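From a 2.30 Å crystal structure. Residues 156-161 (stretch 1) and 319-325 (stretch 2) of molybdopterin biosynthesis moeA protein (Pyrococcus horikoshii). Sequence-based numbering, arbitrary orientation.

Stretch 1 (156-161) RKGTIL
Stretch 2 319-325: VGAQNYE

Two loops distant in sequence can be fastened with very little direct bonding when glycine lets their backbones close in and water bridges polar groups that do not bond directly. Residues 156-161 and 319-325 of this MoeA protein illustrate the principle. Neither forms regular strand, so no ladder of backbone bonds is available, and the pair buries just 258 Å² summed over both sides.

The backbone sets the fit. In the first stretch a type II beta turn runs from Arg156 to Thr159, with phi/psi of -64/136 at Lys157 and 96/-8 at Gly158. Its closing bond, Thr159 N to Arg156 O, is weak at 3.4 Å, but the Thr159 side chain (chi1 m) reinforces it by donating from OG1 to the same Arg156 O at 2.7 Å. After the turn the chain extends through Ile160 (-97/111) and Leu161 (-69/133). In the second stretch Gly320, at 64/33, is the first residue to leave helical angles after a helix; Ala321 (-62/136) and Gln322 (-115/139) are extended, Asn323 has positive phi (60/53), and Tyr324 follows at -98/7. The CA traces come closest at Gly158 and Ala321, whose CA atoms lie 4.4 Å apart, and from there both chains run broadly the same way, Gly158 to Ile160 alongside Gly320 to Tyr324.

Such closeness requires the absence of a side chain. Gly158 CA sits 3.2 Å from Gly320 O, and a CB on Gly158 would point toward the second stretch, falling 2.4 Å from Gly320 O and 2.7 Å from Gln322 NE2. It would also jam against the preceding carbonyl oxygen, so the turn itself calls for glycine. At Gly320 positive phi favours glycine, and a CB there would lie a tight 3.0 Å from Lys157 NZ.

One direct hydrogen bond links the stretches: Gln322 N donates to Gly158 O at 3.0 Å, with a nearly straight N-H...O angle of 160°. The Gln322 side chain, with chi1 at -123° between wells and chi2 near 90°, turns back along its own loop, bringing NE2 to 2.9 Å from Gly320 O.

The apolar contact centres on Ile160, whose CB points toward the other stretch. With chi1 m and chi2 t, its CD1 reaches 3.9 Å from Tyr324 CB and 4.4 Å from Ala321 CB, while also lying 3.5 Å from Gln322 O. The methyl thus packs against backbone as well as side chains. Tyr324 (chi1 p, chi2 -86°) offers its CB to this contact as the end of its side chain leads away.

Water completes the junction. Lys157, t at chi1 through chi3 and m at chi4, leaves its CA sideways, but its end comes nearer the partner. Its NZ donates to two waters, at 2.8 Å to water 1 and 2.9 Å to water 2; these in turn donate to Val319 O at 2.7 Å and Gly320 O at 2.9 Å, so the ammonium group reaches two successive carbonyls through solvent. Water 3 accepts from Ile160 N at 2.8 Å and donates to Gln322 O at 2.5 Å, extending the backbone pairing beyond the direct bond.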

# COMPACT_ATOMS: atom_id res chain seq x y z
N ARG A 156 13.54 11.14 6.49
CA ARG A 156 14.72 10.29 6.50
C ARG A 156 14.96 9.65 5.15
O ARG A 156 14.04 9.53 4.33
CB ARG A 156 14.60 9.18 7.55
CG ARG A 156 14.38 9.66 8.98
CD ARG A 156 15.63 10.20 9.66
NE ARG A 156 15.31 10.82 10.95
CZ ARG A 156 16.11 11.65 11.61
NH1 ARG A 156 17.31 11.98 11.14
NH2 ARG A 156 15.71 12.16 12.78
N LYS A 157 16.20 9.22 4.93
CA LYS A 157 16.58 8.44 3.76
C LYS A 157 15.86 7.09 3.79
O LYS A 157 15.77 6.45 4.84
CB LYS A 157 18.10 8.22 3.77
CG LYS A 157 18.65 7.34 2.65
CD LYS A 157 20.08 6.89 2.94
CE LYS A 157 20.70 6.13 1.77
NZ LYS A 157 19.82 5.02 1.28
N GLY A 158 15.34 6.67 2.65
CA GLY A 158 14.63 5.41 2.53
C GLY A 158 13.12 5.56 2.65
O GLY A 158 12.38 4.61 2.41
N THR A 159 12.66 6.75 3.02
CA THR A 159 11.24 7.03 3.14
C THR A 159 10.55 6.82 1.80
O THR A 159 11.07 7.24 0.76
CB THR A 159 11.02 8.47 3.64
OG1 THR A 159 11.58 8.61 4.95
CG2 THR A 159 9.54 8.78 3.82
N ILE A 160 9.40 6.16 1.83
CA ILE A 160 8.57 5.96 0.65
C ILE A 160 7.52 7.06 0.70
O ILE A 160 6.66 7.06 1.57
CB ILE A 160 7.90 4.56 0.66
CG1 ILE A 160 8.96 3.46 0.77
CG2 ILE A 160 7.08 4.34 -0.62
CD1 ILE A 160 8.40 2.13 1.24
N LEU A 161 7.62 8.00 -0.23
CA LEU A 161 6.89 9.26 -0.15
C LEU A 161 5.38 9.08 -0.32
O LEU A 161 4.93 8.37 -1.21
CB LEU A 161 7.43 10.25 -1.18
CG LEU A 161 8.91 10.64 -1.01
CD1 LEU A 161 9.46 11.28 -2.28
CD2 LEU A 161 9.10 11.56 0.18
N VAL A 319 17.13 0.08 -3.16
CA VAL A 319 16.74 1.48 -3.00
C VAL A 319 16.82 1.95 -1.53
O VAL A 319 16.56 3.12 -1.23
CB VAL A 319 15.31 1.75 -3.54
CG1 VAL A 319 15.24 1.42 -5.02
CG2 VAL A 319 14.25 0.96 -2.75
N GLY A 320 17.19 1.05 -0.63
CA GLY A 320 17.24 1.34 0.79
C GLY A 320 15.88 1.67 1.40
O GLY A 320 15.79 2.48 2.32
N ALA A 321 14.83 1.05 0.87
CA ALA A 321 13.46 1.29 1.33
C ALA A 321 13.27 0.92 2.79
O ALA A 321 13.75 -0.13 3.25
CB ALA A 321 12.47 0.51 0.47
N GLN A 322 12.59 1.79 3.52
CA GLN A 322 12.24 1.56 4.92
C GLN A 322 10.72 1.47 5.03
O GLN A 322 10.01 2.23 4.38
CB GLN A 322 12.77 2.69 5.80
CG GLN A 322 13.70 2.23 6.93
CD GLN A 322 15.16 2.18 6.53
OE1 GLN A 322 16.04 2.04 7.39
NE2 GLN A 322 15.44 2.30 5.23
N ASN A 323 10.24 0.53 5.84
CA ASN A 323 8.80 0.36 6.09
C ASN A 323 8.02 0.06 4.81
O ASN A 323 7.04 0.74 4.49
CB ASN A 323 8.23 1.59 6.81
CG ASN A 323 8.94 1.88 8.12
OD1 ASN A 323 9.40 3.00 8.36
ND2 ASN A 323 9.03 0.88 8.99
N TYR A 324 8.48 -0.95 4.09
CA TYR A 324 7.88 -1.35 2.81
C TYR A 324 6.92 -2.54 2.96
O TYR A 324 6.43 -3.09 1.97
CB TYR A 324 8.98 -1.69 1.79
CG TYR A 324 9.94 -2.80 2.19
CD1 TYR A 324 11.07 -2.53 2.97
CD2 TYR A 324 9.72 -4.11 1.79
CE1 TYR A 324 11.95 -3.54 3.34
CE2 TYR A 324 10.60 -5.13 2.15
CZ TYR A 324 11.71 -4.84 2.92
OH TYR A 324 12.58 -5.84 3.28
N GLU A 325 6.65 -2.93 4.21
CA GLU A 325 5.68 -3.98 4.50
C GLU A 325 5.10 -3.82 5.90
O GLU A 325 5.75 -3.29 6.81
CB GLU A 325 6.33 -5.37 4.35
CG GLU A 325 7.43 -5.67 5.35
CD GLU A 325 8.16 -6.97 5.06
OE1 GLU A 325 7.68 -7.77 4.23
OE2 GLU A 325 9.23 -7.20 5.67
O HOH W 1 17.33 5.34 0.11
O HOH W 2 18.16 3.78 3.35
O HOH W 3 8.78 4.27 3.79